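Local coordinates for monopolin complex subunit CSM1 (Candida glabrata, PDB 6MJC), which is a monopolin subunit that binds a peptide of the kinetochore protein Dsn1, probably helping to recruit monopolin to kinetochores during chromosome segregation, at residues Gly18-Arg23 / Asp34-Ser39; Tyr46-Val51 / Val65-Leu70; Lys85-Leu90 / Ser109-Lys114. All blocks are in the same frame, centred on the assembly; numbering follows the deposited sequence.

Interaction 1: residues Gly18-Arg23 / Asp34-Ser39; sequences GVRVHR and DTSQGS
Strands 19-23 and 34-37 run antiparallel, and the two faces of the pair differ sharply. The face with V19, V21, T35 and Q37 is the tightly packed one, meeting through methyl and methylene groups. V19, with CG1 anti to the backbone N, sets that methyl 3.7 Å from CG2 of T35, the two side chains crossing obliquely, while its CG2 looks toward the extended chain of Q37. The amide of Q37 lies against helix 101-113, and its OE1 accepts a hydrogen bond from the Y46 hydroxyl on the next strand. R20 and S36 form the hydrogen-bonded pair between the V19-Q37 and V21-T35 pairs, and their amides bond in both directions; R20 N reaches S36 O at 2.8 Å, nearly along the C=O axis.

On the other face R20 is partly exposed and H22 exposed, while S36 between them is buried. R20 bends at chi3 (-76°), which swings its guanidinium back over the S36 carbonyl and end-on to G38 O. NH1 and NH2 both donate to that oxygen, at 3.2 and 3.1 Å from G38 O, close to the guanidinium plane. NH2 also bonds S36 OG at 2.9 Å, tilted from the plane, and a water accepts from NE. The H22 ring presents its edge to S36, NE2 lying 3.1 Å from CB. At the far end D34 N bonds R23 O, and the R23 guanidinium turns outward to the bound peptide, forming a salt bridge with an acidic side chain there. The pair is the antiparallel hairpin of strands 19-26 and 30-37, with 19-26 the outermost strand of the sheet within this chain.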
loop_
_atom_site.group_PDB
_atom_site.type_symbol
_atom_site.label_atom_id
_atom_site.label_comp_id
_atom_site.label_asym_id
_atom_site.label_seq_id
_atom_site.Cartn_x
_atom_site.Cartn_y
_atom_site.Cartn_z
ATOM N N GLY A 18 -11.446 4.149 -7.711
ATOM C CA GLY A 18 -10.351 3.503 -8.403
ATOM C C GLY A 18 -9.614 2.454 -7.612
ATOM O O GLY A 18 -8.594 1.937 -8.086
ATOM N N VAL A 19 -10.090 2.120 -6.417
ATOM C CA VAL A 19 -9.408 1.221 -5.495
ATOM C C VAL A 19 -10.211 -0.068 -5.379
ATOM O O VAL A 19 -11.424 -0.037 -5.168
ATOM C CB VAL A 19 -9.245 1.887 -4.121
ATOM C CG1 VAL A 19 -8.986 0.834 -3.019
ATOM C CG2 VAL A 19 -8.132 2.910 -4.160
ATOM N N ARG A 20 -9.536 -1.201 -5.515
ATOM C CA ARG A 20 -10.215 -2.486 -5.406
ATOM C C ARG A 20 -9.447 -3.329 -4.405
ATOM O O ARG A 20 -8.296 -3.704 -4.656
ATOM C CB ARG A 20 -10.296 -3.181 -6.761
ATOM C CG ARG A 20 -10.931 -2.332 -7.849
ATOM C CD ARG A 20 -10.816 -2.985 -9.223
ATOM N NE ARG A 20 -9.475 -2.874 -9.795
ATOM C CZ ARG A 20 -8.967 -1.761 -10.322
ATOM N NH1 ARG A 20 -9.675 -0.642 -10.350
ATOM N NH2 ARG A 20 -7.746 -1.759 -10.827
ATOM N N VAL A 21 -10.067 -3.647 -3.275
ATOM C CA VAL A 21 -9.370 -4.406 -2.229
ATOM C C VAL A 21 -9.737 -5.874 -2.338
ATOM O O VAL A 21 -10.908 -6.214 -2.389
ATOM C CB VAL A 21 -9.700 -3.874 -0.830
ATOM C CG1 VAL A 21 -9.043 -4.750 0.243
ATOM C CG2 VAL A 21 -9.191 -2.455 -0.728
ATOM N N HIS A 22 -8.743 -6.752 -2.318
ATOM C CA HIS A 22 -8.958 -8.144 -2.706
ATOM C C HIS A 22 -8.949 -9.079 -1.502
ATOM O O HIS A 22 -9.932 -9.768 -1.226
ATOM C CB HIS A 22 -7.874 -8.548 -3.728
ATOM C CG HIS A 22 -7.886 -7.725 -4.981
ATOM N ND1 HIS A 22 -8.981 -7.634 -5.820
ATOM C CD2 HIS A 22 -6.926 -6.946 -5.532
ATOM C CE1 HIS A 22 -8.690 -6.835 -6.833
ATOM N NE2 HIS A 22 -7.449 -6.407 -6.682
ATOM N N ARG A 23 -7.827 -9.146 -0.818
ATOM C CA ARG A 23 -7.602 -10.002 0.329
ATOM C C ARG A 23 -7.306 -9.072 1.490
ATOM O O ARG A 23 -6.613 -8.061 1.313
ATOM C CB ARG A 23 -6.429 -10.941 0.057
ATOM C CG ARG A 23 -5.792 -11.571 1.280
ATOM C CD ARG A 23 -6.705 -12.585 1.983
ATOM N NE ARG A 23 -6.064 -13.198 3.152
ATOM C CZ ARG A 23 -6.690 -13.952 4.054
ATOM N NH1 ARG A 23 -7.988 -14.188 3.931
ATOM N NH2 ARG A 23 -6.021 -14.467 5.082
ATOM N N ASP A 34 -4.553 -6.335 0.340
ATOM C CA ASP A 34 -4.034 -6.271 -1.020
ATOM C C ASP A 34 -4.955 -5.352 -1.803
ATOM O O ASP A 34 -6.175 -5.407 -1.635
ATOM C CB ASP A 34 -4.030 -7.635 -1.693
ATOM C CG ASP A 34 -2.786 -8.419 -1.411
ATOM O OD1 ASP A 34 -1.974 -8.001 -0.566
ATOM O OD2 ASP A 34 -2.623 -9.469 -2.054
ATOM N N THR A 35 -4.378 -4.530 -2.670
ATOM C CA THR A 35 -5.123 -3.496 -3.370
ATOM C C THR A 35 -4.680 -3.491 -4.823
ATOM O O THR A 35 -3.503 -3.727 -5.129
ATOM C CB THR A 35 -4.840 -2.102 -2.796
ATOM O OG1 THR A 35 -4.949 -2.127 -1.375
ATOM C CG2 THR A 35 -5.826 -1.094 -3.341
ATOM N N SER A 36 -5.631 -3.224 -5.697
ATOM C CA SER A 36 -5.419 -2.887 -7.090
ATOM C C SER A 36 -5.940 -1.476 -7.287
ATOM O O SER A 36 -7.063 -1.160 -6.873
ATOM C CB SER A 36 -6.146 -3.903 -7.988
ATOM O OG SER A 36 -6.037 -3.537 -9.336
ATOM N N GLN A 37 -5.126 -0.618 -7.872
ATOM C CA GLN A 37 -5.532 0.756 -8.116
ATOM C C GLN A 37 -5.271 1.109 -9.568
ATOM O O GLN A 37 -4.292 0.640 -10.158
ATOM C CB GLN A 37 -4.776 1.721 -7.211
ATOM C CG GLN A 37 -5.331 3.072 -7.261
ATOM C CD GLN A 37 -4.721 4.038 -6.309
ATOM O OE1 GLN A 37 -4.115 3.677 -5.324
ATOM N NE2 GLN A 37 -4.896 5.305 -6.605
ATOM N N GLY A 38 -6.160 1.903 -10.151
ATOM C CA GLY A 38 -5.953 2.443 -11.481
ATOM C C GLY A 38 -6.987 1.938 -12.467
ATOM O O GLY A 38 -7.707 0.973 -12.227
ATOM N N SER A 39 -7.037 2.629 -13.603
ATOM C CA SER A 39 -8.065 2.452 -14.596
ATOM C C SER A 39 -7.466 1.765 -15.826
ATOM O O SER A 39 -6.492 0.989 -15.698
ATOM C CB SER A 39 -8.678 3.824 -14.873
ATOM O OG SER A 39 -7.682 4.696 -15.357
HETATM O O HOH W 1 -8.754 -5.673 -9.888
#

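Interaction 2: residues Tyr46-Val51 / Val65-Leu70; sequences YKLGFV and VIYVPL
Y46 and Y67 are set crosswise on one face of an antiparallel strand pair, their rings inclined at 46° with centroids 5.5 Å apart. The meeting is oblique: Y46 takes the crowded rotamer, CG between the backbone N and the carbonyl carbon (chi1 58°), and Y67 CE1 comes within 3.5 Å of Y46 CB. Along the same face L48 directs CD2 to the edge of the Y67 ring and also to V65 CG1. F50 and V65 then lie side by side, pointing the same way, with F50 CE1 3.6 Å from V65 CG2. Helix 5-13 and F104 of helix 101-113 pack onto this face.

On the reverse face K47 CB rests against V68 CB at 4.0 Å, and its extended chain carries NZ away to the Y25 hydroxyl. V51 CG2 crosses obliquely to I66 CG1, beside G49. An apolar side chain of the bound peptide packs on V51 and I66. The backbone contributes two reciprocal hydrogen-bond pairs, the G49-I66 pair the shorter, with I66 N to G49 O and G49 N to I66 O both 2.7 Å. The Y46 hydroxyl is satisfied by the neighbouring strand and that of Y67 by L90 O, so the contact itself is held by main-chain bonds and apolar packing, without a salt bridge.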
loop_
_atom_site.group_PDB
_atom_site.type_symbol
_atom_site.label_atom_id
_atom_site.label_comp_id
_atom_site.label_asym_id
_atom_site.label_seq_id
_atom_site.Cartn_x
_atom_site.Cartn_y
_atom_site.Cartn_z
ATOM N N TYR A 46 -0.674 -3.401 -5.018
ATOM C CA TYR A 46 0.153 -3.187 -3.835
ATOM C C TYR A 46 -0.590 -3.675 -2.607
ATOM O O TYR A 46 -1.813 -3.845 -2.609
ATOM C CB TYR A 46 0.556 -1.706 -3.679
ATOM C CG TYR A 46 -0.583 -0.698 -3.577
ATOM C CD1 TYR A 46 -1.091 -0.337 -2.338
ATOM C CD2 TYR A 46 -1.107 -0.087 -4.695
ATOM C CE1 TYR A 46 -2.144 0.607 -2.221
ATOM C CE2 TYR A 46 -2.166 0.853 -4.593
ATOM C CZ TYR A 46 -2.657 1.195 -3.360
ATOM O OH TYR A 46 -3.671 2.134 -3.221
ATOM N N LYS A 47 0.163 -3.849 -1.539
ATOM C CA LYS A 47 -0.366 -4.210 -0.229
ATOM C C LYS A 47 -0.117 -3.040 0.706
ATOM O O LYS A 47 0.954 -2.441 0.655
ATOM C CB LYS A 47 0.364 -5.475 0.237
ATOM C CG LYS A 47 -0.103 -6.102 1.511
ATOM C CD LYS A 47 0.831 -7.326 1.728
ATOM C CE LYS A 47 0.553 -7.950 3.050
ATOM N NZ LYS A 47 1.518 -9.026 3.272
ATOM N N LEU A 48 -1.126 -2.663 1.500
ATOM C CA LEU A 48 -0.977 -1.681 2.568
ATOM C C LEU A 48 -1.048 -2.398 3.906
ATOM O O LEU A 48 -1.911 -3.259 4.124
ATOM C CB LEU A 48 -2.074 -0.614 2.519
ATOM C CG LEU A 48 -1.970 0.412 1.390
ATOM C CD1 LEU A 48 -3.004 1.438 1.627
ATOM C CD2 LEU A 48 -0.575 1.036 1.291
ATOM N N GLY A 49 -0.192 -1.989 4.814
ATOM C CA GLY A 49 -0.282 -2.407 6.191
ATOM C C GLY A 49 -0.491 -1.239 7.126
ATOM O O GLY A 49 0.220 -0.240 7.039
ATOM N N PHE A 50 -1.474 -1.351 7.997
ATOM C CA PHE A 50 -1.722 -0.376 9.049
ATOM C C PHE A 50 -1.268 -1.034 10.349
ATOM O O PHE A 50 -1.975 -1.880 10.906
ATOM C CB PHE A 50 -3.193 0.049 9.074
ATOM C CG PHE A 50 -3.625 0.822 7.846
ATOM C CD1 PHE A 50 -3.356 2.170 7.716
ATOM C CD2 PHE A 50 -4.286 0.190 6.819
ATOM C CE1 PHE A 50 -3.754 2.866 6.581
ATOM C CE2 PHE A 50 -4.687 0.885 5.692
ATOM C CZ PHE A 50 -4.421 2.224 5.576
ATOM N N VAL A 51 -0.147 -0.569 10.875
ATOM C CA VAL A 51 0.607 -1.271 11.896
ATOM C C VAL A 51 0.585 -0.451 13.167
ATOM O O VAL A 51 0.891 0.749 13.152
ATOM C CB VAL A 51 2.056 -1.546 11.421
ATOM C CG1 VAL A 51 2.880 -2.091 12.557
ATOM C CG2 VAL A 51 2.037 -2.465 10.274
ATOM N N VAL A 65 1.890 3.434 8.217
ATOM C CA VAL A 65 1.458 2.700 7.035
ATOM C C VAL A 65 2.662 2.064 6.348
ATOM O O VAL A 65 3.695 2.709 6.119
ATOM C CB VAL A 65 0.711 3.601 6.043
ATOM C CG1 VAL A 65 0.209 2.758 4.878
ATOM C CG2 VAL A 65 -0.484 4.313 6.664
ATOM N N ILE A 66 2.518 0.801 5.989
ATOM C CA ILE A 66 3.517 0.077 5.195
ATOM C C ILE A 66 2.941 -0.109 3.788
ATOM O O ILE A 66 1.862 -0.676 3.628
ATOM C CB ILE A 66 3.887 -1.292 5.809
ATOM C CG1 ILE A 66 4.335 -1.192 7.281
ATOM C CG2 ILE A 66 4.967 -2.002 4.903
ATOM C CD1 ILE A 66 5.586 -0.366 7.633
ATOM N N TYR A 67 3.730 0.233 2.765
ATOM C CA TYR A 67 3.348 0.088 1.362
ATOM C C TYR A 67 4.270 -0.925 0.721
ATOM O O TYR A 67 5.483 -0.784 0.805
ATOM C CB TYR A 67 3.455 1.417 0.589
ATOM C CG TYR A 67 3.555 1.305 -0.943
ATOM C CD1 TYR A 67 2.419 1.227 -1.739
ATOM C CD2 TYR A 67 4.770 1.355 -1.578
ATOM C CE1 TYR A 67 2.519 1.168 -3.117
ATOM C CE2 TYR A 67 4.864 1.293 -2.988
ATOM C CZ TYR A 67 3.737 1.154 -3.732
ATOM O OH TYR A 67 3.785 1.119 -5.102
ATOM N N VAL A 68 3.701 -1.944 0.093
ATOM C CA VAL A 68 4.486 -3.016 -0.527
ATOM C C VAL A 68 4.090 -3.130 -1.995
ATOM O O VAL A 68 2.962 -3.541 -2.313
ATOM C CB VAL A 68 4.239 -4.363 0.165
ATOM C CG1 VAL A 68 5.185 -5.467 -0.448
ATOM C CG2 VAL A 68 4.444 -4.295 1.626
ATOM N N PRO A 69 4.938 -2.755 -2.945
ATOM C CA PRO A 69 4.549 -2.919 -4.349
ATOM C C PRO A 69 4.553 -4.392 -4.756
ATOM O O PRO A 69 5.466 -5.132 -4.413
ATOM C CB PRO A 69 5.618 -2.110 -5.089
ATOM C CG PRO A 69 6.826 -2.185 -4.238
ATOM C CD PRO A 69 6.308 -2.234 -2.791
ATOM N N LEU A 70 3.530 -4.815 -5.488
ATOM C CA LEU A 70 3.414 -6.204 -5.936
ATOM C C LEU A 70 3.722 -6.257 -7.432
ATOM O O LEU A 70 2.846 -6.142 -8.293
ATOM C CB LEU A 70 2.033 -6.727 -5.583
ATOM C CG LEU A 70 1.650 -6.652 -4.114
ATOM C CD1 LEU A 70 0.132 -7.040 -3.907
ATOM C CD2 LEU A 70 2.546 -7.467 -3.219
#

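Interaction 3: residues Lys85-Leu90 / Ser109-Lys114; sequences KLPDYL and SKSLNK
The last turn of helix 101-113 meets the chain leaving helix 76-85 first through S111. This serine points at L86, the first residue beyond that helix to lose helical backbone angles. L86 CD2 presses on S111 CB at 3.3 Å, closer than ordinary van der Waals contact. S111 OG, anti to its own carbonyl carbon, lies beside P87 CD and bonds back to K107 O one turn earlier. L112 follows: its side chain sets out away from the loop, yet CD2 returns to meet L86 CD2 at 3.9 Å. Its carbonyl receives the ammonium group of K85, NZ to L112 O 3.0 Å, approaching from above the carbonyl plane. K85 gets there by a bend at chi3 (-86°), its CB passing close to S111 O; a weak second bond from NZ goes to N41 O. K114 closes the segment with an extended chain that places NZ in a weak bond to K85 O, 3.4 Å away. The two lysines thus reach across in reverse directions, each to a main-chain oxygen near a helix end. The joint couples the C-terminal ends of helices 76-85 and 101-113, and on the way to strand 94-96 L90 packs against F104 and M108 of helix 101-113.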
loop_
_atom_site.group_PDB
_atom_site.type_symbol
_atom_site.label_atom_id
_atom_site.label_comp_id
_atom_site.label_asym_id
_atom_site.label_seq_id
_atom_site.Cartn_x
_atom_site.Cartn_y
_atom_site.Cartn_z
ATOM N N LYS A 85 5.984 6.008 -15.635
ATOM C CA LYS A 85 4.948 6.906 -15.147
ATOM C C LYS A 85 5.123 7.192 -13.670
ATOM O O LYS A 85 4.837 8.307 -13.220
ATOM C CB LYS A 85 3.548 6.311 -15.383
ATOM C CG LYS A 85 3.177 6.156 -16.854
ATOM C CD LYS A 85 1.663 6.113 -17.103
ATOM C CE LYS A 85 1.084 4.722 -16.969
ATOM N NZ LYS A 85 -0.352 4.683 -17.371
ATOM N N LEU A 86 5.604 6.157 -12.875
ATOM C CA LEU A 86 5.627 6.391 -11.446
ATOM C C LEU A 86 7.035 6.720 -10.952
ATOM O O LEU A 86 8.033 6.281 -11.533
ATOM C CB LEU A 86 5.134 5.170 -10.662
ATOM C CG LEU A 86 3.896 4.409 -11.134
ATOM C CD1 LEU A 86 3.512 3.430 -9.983
ATOM C CD2 LEU A 86 2.737 5.135 -11.585
ATOM N N PRO A 87 7.120 7.408 -9.815
ATOM C CA PRO A 87 8.427 7.699 -9.233
ATOM C C PRO A 87 9.107 6.434 -8.720
ATOM O O PRO A 87 8.464 5.444 -8.372
ATOM C CB PRO A 87 8.117 8.686 -8.098
ATOM C CG PRO A 87 6.639 8.588 -7.861
ATOM C CD PRO A 87 6.014 8.100 -9.121
ATOM N N ASP A 88 10.442 6.467 -8.731
ATOM C CA ASP A 88 11.229 5.287 -8.318
ATOM C C ASP A 88 10.784 4.732 -6.967
ATOM O O ASP A 88 10.812 3.510 -6.730
ATOM C CB ASP A 88 12.722 5.640 -8.205
ATOM C CG ASP A 88 13.391 5.900 -9.543
ATOM O OD1 ASP A 88 12.741 5.673 -10.579
ATOM O OD2 ASP A 88 14.574 6.327 -9.553
ATOM N N TYR A 89 10.404 5.610 -6.039
ATOM C CA TYR A 89 10.118 5.097 -4.698
ATOM C C TYR A 89 8.876 4.237 -4.630
ATOM O O TYR A 89 8.729 3.455 -3.666
ATOM C CB TYR A 89 10.026 6.238 -3.706
ATOM C CG TYR A 89 9.060 7.326 -4.036
ATOM C CD1 TYR A 89 7.699 7.149 -3.888
ATOM C CD2 TYR A 89 9.517 8.559 -4.465
ATOM C CE1 TYR A 89 6.798 8.181 -4.196
ATOM C CE2 TYR A 89 8.622 9.608 -4.733
ATOM C CZ TYR A 89 7.282 9.404 -4.613
ATOM O OH TYR A 89 6.437 10.439 -4.925
ATOM N N LEU A 90 8.004 4.323 -5.627
ATOM C CA LEU A 90 6.841 3.458 -5.610
ATOM C C LEU A 90 7.137 2.039 -6.096
ATOM O O LEU A 90 6.210 1.235 -6.183
ATOM C CB LEU A 90 5.711 4.072 -6.436
ATOM C CG LEU A 90 5.059 5.340 -5.876
ATOM C CD1 LEU A 90 3.937 5.796 -6.765
ATOM C CD2 LEU A 90 4.556 5.055 -4.450
ATOM N N SER A 109 -2.649 7.924 -7.775
ATOM C CA SER A 109 -3.728 8.063 -8.727
ATOM C C SER A 109 -3.290 8.932 -9.896
ATOM O O SER A 109 -3.555 8.604 -11.057
ATOM C CB SER A 109 -4.955 8.641 -8.020
ATOM O OG SER A 109 -6.065 8.592 -8.899
ATOM N N LYS A 110 -2.562 10.006 -9.617
ATOM C CA LYS A 110 -2.138 10.887 -10.691
ATOM C C LYS A 110 -1.069 10.226 -11.545
ATOM O O LYS A 110 -1.054 10.400 -12.767
ATOM C CB LYS A 110 -1.607 12.192 -10.124
ATOM C CG LYS A 110 -2.699 13.136 -9.595
ATOM C CD LYS A 110 -2.114 14.475 -9.148
ATOM C CE LYS A 110 -3.218 15.431 -8.672
ATOM N NZ LYS A 110 -2.678 16.681 -8.058
ATOM N N SER A 111 -0.150 9.499 -10.912
ATOM C CA SER A 111 0.921 8.845 -11.653
ATOM C C SER A 111 0.348 7.829 -12.625
ATOM O O SER A 111 0.781 7.757 -13.781
ATOM C CB SER A 111 1.908 8.193 -10.693
ATOM O OG SER A 111 2.461 9.146 -9.795
ATOM N N LEU A 112 -0.658 7.062 -12.193
ATOM C CA LEU A 112 -1.234 6.059 -13.088
ATOM C C LEU A 112 -1.977 6.687 -14.252
ATOM O O LEU A 112 -2.059 6.061 -15.310
ATOM C CB LEU A 112 -2.183 5.116 -12.350
ATOM C CG LEU A 112 -1.531 4.267 -11.284
ATOM C CD1 LEU A 112 -2.529 3.587 -10.347
ATOM C CD2 LEU A 112 -0.665 3.199 -11.979
ATOM N N ASN A 113 -2.534 7.898 -14.085
ATOM C CA ASN A 113 -3.317 8.541 -15.145
ATOM C C ASN A 113 -2.447 9.232 -16.186
ATOM O O ASN A 113 -2.888 9.416 -17.326
ATOM C CB ASN A 113 -4.272 9.586 -14.556
ATOM C CG ASN A 113 -5.565 8.989 -14.069
ATOM O OD1 ASN A 113 -5.959 7.905 -14.497
ATOM N ND2 ASN A 113 -6.241 9.694 -13.164
ATOM N N LYS A 114 -1.229 9.615 -15.815
ATOM C CA LYS A 114 -0.354 10.398 -16.679
ATOM C C LYS A 114 -0.512 10.145 -18.174
ATOM O O LYS A 114 0.050 9.192 -18.709
ATOM C CB LYS A 114 1.111 10.131 -16.299
ATOM C CG LYS A 114 1.752 11.145 -15.376
ATOM C CD LYS A 114 3.213 10.782 -15.074
ATOM C CE LYS A 114 3.846 11.780 -14.117
ATOM N NZ LYS A 114 5.313 11.554 -13.954
#

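Overall arrangement
Interactions 1 and 2 are successive hairpins of one antiparallel sheet, joined where strand 30-37 lies beside strand 44-52: T35 N bonds Y46 O. Interaction 2 is the buried one, in the middle of the sheet, and relies on apolar and aromatic side chains; interaction 1, at the edge strand, is partly buried and adds arginine bonds and water on its outer face. Interaction 3 lies farther from the chain centre and joins helix ends instead of strands, through L86 packed on S111 and L112, and a lysine bond to a carbonyl with a second, weak one. It reaches both hairpins: L112 packs on Q37 and G38, and L90 lies beside P69.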